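Local coordinates for protein chitinase A (Cycas revoluta, PDB 4MNK) that probably hydrolyses chitin, as a class V plant chitinase of glycoside hydrolase family 18, and here holds N-acetylglucosamine oligosaccharides, at residues G8-Y13 with E56-T61; E120-Q125 with E129-L134. One frame throughout, in Å; residues are numbered along the deposited sequence.

Contact 1 (G8-Y13 with E56-T61). With NAG (2-acetamido-2-deoxy-beta-D-glucopyranose), chain B.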
loop_
_atom_site.group_PDB
_atom_site.type_symbol
_atom_site.label_atom_id
_atom_site.label_comp_id
_atom_site.label_asym_id
_atom_site.label_seq_id
_atom_site.Cartn_x
_atom_site.Cartn_y
_atom_site.Cartn_z
ATOM N N GLY A 8 5.269 -2.859 6.243
ATOM C CA GLY A 8 5.221 -3.865 5.186
ATOM C C GLY A 8 3.874 -4.550 5.122
ATOM O O GLY A 8 3.276 -4.847 6.158
ATOM N N PHE A 9 3.403 -4.802 3.903
ATOM C CA PHE A 9 2.154 -5.524 3.677
ATOM C C PHE A 9 2.431 -6.953 3.245
ATOM O O PHE A 9 3.179 -7.182 2.289
ATOM C CB PHE A 9 1.335 -4.840 2.583
ATOM C CG PHE A 9 0.616 -3.608 3.038
ATOM C CD1 PHE A 9 1.282 -2.389 3.128
ATOM C CD2 PHE A 9 -0.737 -3.658 3.363
ATOM C CE1 PHE A 9 0.618 -1.243 3.551
ATOM C CE2 PHE A 9 -1.411 -2.514 3.781
ATOM C CZ PHE A 9 -0.729 -1.305 3.875
ATOM N N TRP A 10 1.820 -7.910 3.945
ATOM C CA TRP A 10 1.883 -9.321 3.567
ATOM C C TRP A 10 0.518 -9.777 3.075
ATOM O O TRP A 10 -0.451 -9.745 3.837
ATOM C CB TRP A 10 2.329 -10.197 4.739
ATOM C CG TRP A 10 2.396 -11.651 4.354
ATOM C CD1 TRP A 10 3.393 -12.260 3.652
ATOM C CD2 TRP A 10 1.409 -12.664 4.615
ATOM N NE1 TRP A 10 3.099 -13.591 3.471
ATOM C CE2 TRP A 10 1.888 -13.866 4.048
ATOM C CE3 TRP A 10 0.171 -12.672 5.276
ATOM C CZ2 TRP A 10 1.175 -15.070 4.122
ATOM C CZ3 TRP A 10 -0.538 -13.871 5.349
ATOM C CH2 TRP A 10 -0.030 -15.052 4.777
ATOM N N PRO A 11 0.434 -10.213 1.807
ATOM C CA PRO A 11 -0.845 -10.661 1.283
ATOM C C PRO A 11 -1.056 -12.157 1.500
ATOM O O PRO A 11 -0.181 -12.972 1.180
ATOM C CB PRO A 11 -0.740 -10.324 -0.200
ATOM C CG PRO A 11 0.718 -10.471 -0.513
ATOM C CD PRO A 11 1.490 -10.268 0.778
ATOM N N ALA A 12 -2.219 -12.507 2.041
ATOM C CA ALA A 12 -2.540 -13.894 2.374
ATOM C C ALA A 12 -2.473 -14.868 1.191
ATOM O O ALA A 12 -2.227 -16.056 1.390
ATOM C CB ALA A 12 -3.891 -13.973 3.064
ATOM N N TYR A 13 -2.665 -14.362 -0.029
ATOM C CA TYR A 13 -2.615 -15.206 -1.233
ATOM C C TYR A 13 -1.264 -15.903 -1.399
ATOM O O TYR A 13 -1.172 -16.932 -2.069
ATOM C CB TYR A 13 -2.966 -14.406 -2.508
ATOM C CG TYR A 13 -1.853 -13.512 -3.049
ATOM C CD1 TYR A 13 -0.717 -14.059 -3.651
ATOM C CD2 TYR A 13 -1.950 -12.122 -2.979
ATOM C CE1 TYR A 13 0.303 -13.252 -4.140
ATOM C CE2 TYR A 13 -0.935 -11.304 -3.475
ATOM C CZ TYR A 13 0.190 -11.877 -4.051
ATOM O OH TYR A 13 1.207 -11.088 -4.541
ATOM N N GLU A 56 -4.595 -16.054 12.595
ATOM C CA GLU A 56 -4.257 -16.154 14.010
ATOM C C GLU A 56 -2.748 -16.257 14.234
ATOM O O GLU A 56 -2.203 -15.626 15.142
ATOM C CB GLU A 56 -4.956 -17.358 14.646
ATOM C CG GLU A 56 -4.587 -17.553 16.110
ATOM C CD GLU A 56 -5.071 -18.860 16.709
ATOM O OE1 GLU A 56 -4.841 -19.044 17.920
ATOM O OE2 GLU A 56 -5.664 -19.697 15.997
ATOM N N ASP A 57 -2.078 -17.054 13.407
ATOM C CA ASP A 57 -0.657 -17.323 13.598
ATOM C C ASP A 57 0.244 -16.189 13.124
ATOM O O ASP A 57 1.409 -16.126 13.508
ATOM C CB ASP A 57 -0.253 -18.621 12.892
ATOM C CG ASP A 57 -0.775 -19.870 13.587
ATOM O OD1 ASP A 57 -1.350 -19.775 14.695
ATOM O OD2 ASP A 57 -0.593 -20.962 13.010
ATOM N N PHE A 58 -0.298 -15.300 12.294
ATOM C CA PHE A 58 0.486 -14.233 11.667
ATOM C C PHE A 58 1.296 -13.424 12.679
ATOM O O PHE A 58 2.512 -13.283 12.539
ATOM C CB PHE A 58 -0.427 -13.311 10.850
ATOM C CG PHE A 58 0.303 -12.196 10.146
ATOM C CD1 PHE A 58 0.948 -12.427 8.934
ATOM C CD2 PHE A 58 0.332 -10.911 10.685
ATOM C CE1 PHE A 58 1.617 -11.404 8.275
ATOM C CE2 PHE A 58 1.002 -9.880 10.032
ATOM C CZ PHE A 58 1.643 -10.127 8.823
ATOM N N THR A 59 0.620 -12.887 13.692
ATOM C CA THR A 59 1.274 -11.963 14.617
ATOM C C THR A 59 2.316 -12.646 15.519
ATOM O O THR A 59 3.457 -12.182 15.575
ATOM C CB THR A 59 0.252 -11.099 15.395
ATOM O OG1 THR A 59 -0.555 -10.376 14.454
ATOM C CG2 THR A 59 0.957 -10.113 16.312
ATOM N N PRO A 60 1.952 -13.760 16.197
ATOM C CA PRO A 60 2.988 -14.475 16.952
ATOM C C PRO A 60 4.185 -14.886 16.088
ATOM O O PRO A 60 5.323 -14.820 16.550
ATOM C CB PRO A 60 2.252 -15.708 17.488
ATOM C CG PRO A 60 0.828 -15.288 17.554
ATOM C CD PRO A 60 0.623 -14.376 16.385
ATOM N N THR A 61 3.933 -15.278 14.840
ATOM C CA THR A 61 5.014 -15.689 13.945
ATOM C C THR A 61 5.976 -14.544 13.633
ATOM O O THR A 61 7.188 -14.688 13.813
ATOM C CB THR A 61 4.481 -16.312 12.639
ATOM O OG1 THR A 61 3.882 -17.575 12.938
ATOM C CG2 THR A 61 5.602 -16.533 11.627
HETATM C C1 NAG B . -4.014 -11.402 -6.166
HETATM C C2 NAG B . -5.277 -12.234 -6.395
HETATM C C3 NAG B . -5.004 -13.733 -6.254
HETATM C C4 NAG B . -3.738 -14.166 -6.993
HETATM C C5 NAG B . -2.573 -13.218 -6.693
HETATM C C6 NAG B . -1.317 -13.562 -7.493
HETATM C C7 NAG B . -7.313 -11.001 -5.799
HETATM C C8 NAG B . -8.313 -10.708 -4.719
HETATM N N2 NAG B . -6.328 -11.839 -5.471
HETATM O O3 NAG B . -6.107 -14.456 -6.754
HETATM O O4 NAG B . -3.407 -15.482 -6.602
HETATM O O5 NAG B . -2.955 -11.884 -6.973
HETATM O O6 NAG B . -1.487 -13.219 -8.851
HETATM O O7 NAG B . -7.430 -10.473 -6.907
#
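W10, near the end of strand 5-11, and F58, on helix 52-63, face each other with CA atoms 9.6 Å apart, and between these two segments their side chains make the contact. The setting is the TIM barrel of family 18: strand 5-11 runs in the wall, parallel to strands 30-36 and 324-328, while helix 52-63 belongs to the crossover from strand 30-36 to strand 70-77. Both start with CG anti to the backbone N (chi1 -180° for W10, -179° for F58), which sends each ring out to meet the other segment; the two point opposite ways and overlap only in part. They meet obliquely, the planes 31° apart and the six-membered rings centred 5.5 Å from each other. F58 leads with one corner: its CE1 lies 3.6 Å from W10 CE3 and 3.8 Å from W10 CB, so it touches both the benzo ring and the root of the side chain. The pyrrole N-H of W10 is turned to other business, bonding to F18 O, and F112 also touches F58. One turn of the helix is doubly tied, because D57 O accepts T61 N as well as T61 OG1. Past the strand's end the chain enters the sugar cleft at Y13, where C5 of NAG in chain B sits 3.6 Å above the centre of the Y13 ring and directs its C-H at that face, a CH-pi contact.

Contact 2 (E120-Q125 with E129-L134); sequences EYPEPQ and ENFVKL. With NAG (2-acetamido-2-deoxy-beta-D-glucopyranose), chain C.
P122 lies against F131 at a slant, its ring carbon CB 3.6 Å from F131 CD1 and its CG 3.8 Å from the same atom, so the proline covers one corner of the phenyl group. F131 reaches it with CG anti to the backbone N (chi1 -169°), and Y119 meets the same aromatic group edge-to-face. P122 itself is the centre of an inverse gamma turn, with the tight and weak E123 N to Y121 O bond spanning it. Further out, the Q125 side chain lies roughly perpendicular to that of E129. Bending at chi2 (58°), Q125 brings NE2 within 3.4 Å of E129 OE2, a weak bond between amide and carboxylate planes tilted 67° apart; its OE1 is taken by T173 OG1. The firm tie is in the main chain, E129 N to Q125 O at 2.9 Å, the first turn of helix 125-149 after P124 at the N-cap. At the other end of the loop, E120 stretches out beyond CG into the cleft, its CB over the face of the Y121 ring. Both carboxylate oxygens approach O1 of NAG in chain C, OE1 at 2.9 Å and OE2 at 3.0 Å, both weak bonds. With an alanine in place of E120, the O1 hydroxyl of that sugar would probably be left without either carboxylate oxygen beside it, the sugar held there only by its remaining partners, D118 and Y192 among them. Following strand 114-119, E120 closes the DxDxE signature of GH18 chitinases, and this turn joins that barrel strand to its helix.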
loop_
_atom_site.group_PDB
_atom_site.type_symbol
_atom_site.label_atom_id
_atom_site.label_comp_id
_atom_site.label_asym_id
_atom_site.label_seq_id
_atom_site.Cartn_x
_atom_site.Cartn_y
_atom_site.Cartn_z
ATOM N N GLU A 120 -10.638 1.772 -2.536
ATOM C CA GLU A 120 -10.132 2.425 -3.736
ATOM C C GLU A 120 -11.260 2.630 -4.753
ATOM O O GLU A 120 -11.515 1.748 -5.567
ATOM C CB GLU A 120 -8.970 1.608 -4.322
ATOM C CG GLU A 120 -7.795 1.467 -3.349
ATOM C CD GLU A 120 -6.689 0.535 -3.824
ATOM O OE1 GLU A 120 -6.480 0.394 -5.046
ATOM O OE2 GLU A 120 -6.002 -0.045 -2.960
ATOM N N TYR A 121 -11.940 3.781 -4.732
ATOM C CA TYR A 121 -11.649 4.936 -3.872
ATOM C C TYR A 121 -12.961 5.555 -3.384
ATOM O O TYR A 121 -14.011 5.326 -3.995
ATOM C CB TYR A 121 -10.854 5.995 -4.651
ATOM C CG TYR A 121 -9.557 5.478 -5.216
ATOM C CD1 TYR A 121 -8.384 5.509 -4.464
ATOM C CD2 TYR A 121 -9.507 4.938 -6.500
ATOM C CE1 TYR A 121 -7.189 5.019 -4.983
ATOM C CE2 TYR A 121 -8.328 4.442 -7.023
ATOM C CZ TYR A 121 -7.175 4.485 -6.264
ATOM O OH TYR A 121 -6.007 3.995 -6.795
ATOM N N PRO A 122 -12.912 6.342 -2.289
ATOM C CA PRO A 122 -14.108 7.042 -1.806
ATOM C C PRO A 122 -14.463 8.247 -2.683
ATOM O O PRO A 122 -14.321 9.401 -2.268
ATOM C CB PRO A 122 -13.716 7.472 -0.390
ATOM C CG PRO A 122 -12.228 7.578 -0.429
ATOM C CD PRO A 122 -11.773 6.500 -1.364
ATOM N N GLU A 123 -14.920 7.951 -3.897
ATOM C CA GLU A 123 -15.343 8.959 -4.860
ATOM C C GLU A 123 -16.530 8.393 -5.644
ATOM O O GLU A 123 -16.626 7.176 -5.809
ATOM C CB GLU A 123 -14.180 9.361 -5.784
ATOM C CG GLU A 123 -13.560 8.233 -6.616
ATOM C CD GLU A 123 -14.310 7.959 -7.911
ATOM O OE1 GLU A 123 -15.066 8.843 -8.370
ATOM O OE2 GLU A 123 -14.139 6.855 -8.472
ATOM N N PRO A 124 -17.440 9.261 -6.132
ATOM C CA PRO A 124 -17.468 10.728 -6.062
ATOM C C PRO A 124 -17.879 11.282 -4.688
ATOM O O PRO A 124 -17.778 10.575 -3.681
ATOM C CB PRO A 124 -18.484 11.105 -7.145
ATOM C CG PRO A 124 -19.389 9.944 -7.219
ATOM C CD PRO A 124 -18.538 8.736 -6.965
ATOM N N GLN A 125 -18.330 12.536 -4.651
ATOM C CA GLN A 125 -18.581 13.235 -3.386
ATOM C C GLN A 125 -19.464 12.459 -2.403
ATOM O O GLN A 125 -19.156 12.401 -1.211
ATOM C CB GLN A 125 -19.145 14.641 -3.637
ATOM C CG GLN A 125 -19.325 15.500 -2.381
ATOM C CD GLN A 125 -18.038 15.709 -1.590
ATOM O OE1 GLN A 125 -16.956 15.867 -2.159
ATOM N NE2 GLN A 125 -18.158 15.724 -0.267
ATOM N N GLU A 129 -18.516 11.415 1.435
ATOM C CA GLU A 129 -19.398 11.795 2.540
ATOM C C GLU A 129 -19.792 10.596 3.398
ATOM O O GLU A 129 -19.775 10.666 4.628
ATOM C CB GLU A 129 -20.652 12.495 2.010
ATOM C CG GLU A 129 -20.410 13.910 1.504
ATOM C CD GLU A 129 -21.583 14.487 0.723
ATOM O OE1 GLU A 129 -22.607 13.790 0.544
ATOM O OE2 GLU A 129 -21.474 15.649 0.279
ATOM N N ASN A 130 -20.139 9.490 2.745
ATOM C CA ASN A 130 -20.541 8.290 3.469
ATOM C C ASN A 130 -19.363 7.568 4.123
ATOM O O ASN A 130 -19.514 6.969 5.190
ATOM C CB ASN A 130 -21.344 7.354 2.567
ATOM C CG ASN A 130 -22.713 7.917 2.204
ATOM O OD1 ASN A 130 -23.178 8.901 2.789
ATOM N ND2 ASN A 130 -23.368 7.287 1.239
ATOM N N PHE A 131 -18.195 7.634 3.486
ATOM C CA PHE A 131 -16.964 7.083 4.057
ATOM C C PHE A 131 -16.579 7.844 5.326
ATOM O O PHE A 131 -16.155 7.237 6.309
ATOM C CB PHE A 131 -15.835 7.123 3.019
ATOM C CG PHE A 131 -14.596 6.347 3.404
ATOM C CD1 PHE A 131 -13.339 6.873 3.132
ATOM C CD2 PHE A 131 -14.676 5.091 4.007
ATOM C CE1 PHE A 131 -12.177 6.170 3.454
ATOM C CE2 PHE A 131 -13.514 4.382 4.339
ATOM C CZ PHE A 131 -12.266 4.927 4.059
ATOM N N VAL A 132 -16.751 9.166 5.301
ATOM C CA VAL A 132 -16.575 10.009 6.488
ATOM C C VAL A 132 -17.425 9.500 7.663
ATOM O O VAL A 132 -16.936 9.419 8.790
ATOM C CB VAL A 132 -16.878 11.505 6.167
ATOM C CG1 VAL A 132 -17.183 12.313 7.430
ATOM C CG2 VAL A 132 -15.722 12.128 5.396
ATOM N N LYS A 133 -18.683 9.146 7.393
ATOM C CA LYS A 133 -19.572 8.602 8.424
ATOM C C LYS A 133 -19.001 7.314 9.012
ATOM O O LYS A 133 -18.921 7.170 10.228
ATOM C CB LYS A 133 -20.978 8.350 7.870
ATOM C CG LYS A 133 -21.720 9.598 7.406
ATOM C CD LYS A 133 -23.079 9.238 6.820
ATOM C CE LYS A 133 -23.689 10.400 6.058
ATOM N NZ LYS A 133 -25.001 10.026 5.458
ATOM N N LEU A 134 -18.589 6.389 8.145
ATOM C CA LEU A 134 -18.012 5.119 8.592
ATOM C C LEU A 134 -16.786 5.331 9.475
ATOM O O LEU A 134 -16.694 4.773 10.570
ATOM C CB LEU A 134 -17.642 4.225 7.402
ATOM C CG LEU A 134 -17.097 2.837 7.768
ATOM C CD1 LEU A 134 -18.237 1.882 8.115
ATOM C CD2 LEU A 134 -16.231 2.273 6.646
HETATM C C1 NAG C . -2.876 -1.186 -4.767
HETATM C C2 NAG C . -3.477 -2.152 -3.736
HETATM C C3 NAG C . -2.884 -3.557 -3.868
HETATM C C4 NAG C . -2.752 -4.030 -5.318
HETATM C C5 NAG C . -2.127 -2.926 -6.181
HETATM C C6 NAG C . -1.986 -3.311 -7.654
HETATM C C7 NAG C . -2.163 -1.323 -1.784
HETATM C C8 NAG C . -2.245 -0.888 -0.350
HETATM N N2 NAG C . -3.318 -1.685 -2.360
HETATM O O1 NAG C . -3.605 0.020 -4.766
HETATM O O3 NAG C . -3.658 -4.471 -3.120
HETATM O O4 NAG C . -1.934 -5.180 -5.335
HETATM O O5 NAG C . -2.908 -1.753 -6.067
HETATM O O6 NAG C . -3.251 -3.566 -8.224
HETATM O O7 NAG C . -1.070 -1.325 -2.355
#

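Contacts 1 and 2 sit on separate strand-helix neighbourhoods of one TIM barrel, their centres 28 Å apart and their nearest atoms about 9 Å apart without touching. They follow each other in series along the chain. What they share is the glycan pocket: segments 8-13 and 120-125 both carry the chain beyond a barrel strand and each delivers one pocket residue, Y13 and E120, to N-acetylglucosamine units of different chains. The W10–F58 pair of contact 1 is buried and set back from the sugars, the W10 side chain about 10 Å from a bound NAG, while contact 2 runs outward from the sugar to the helix.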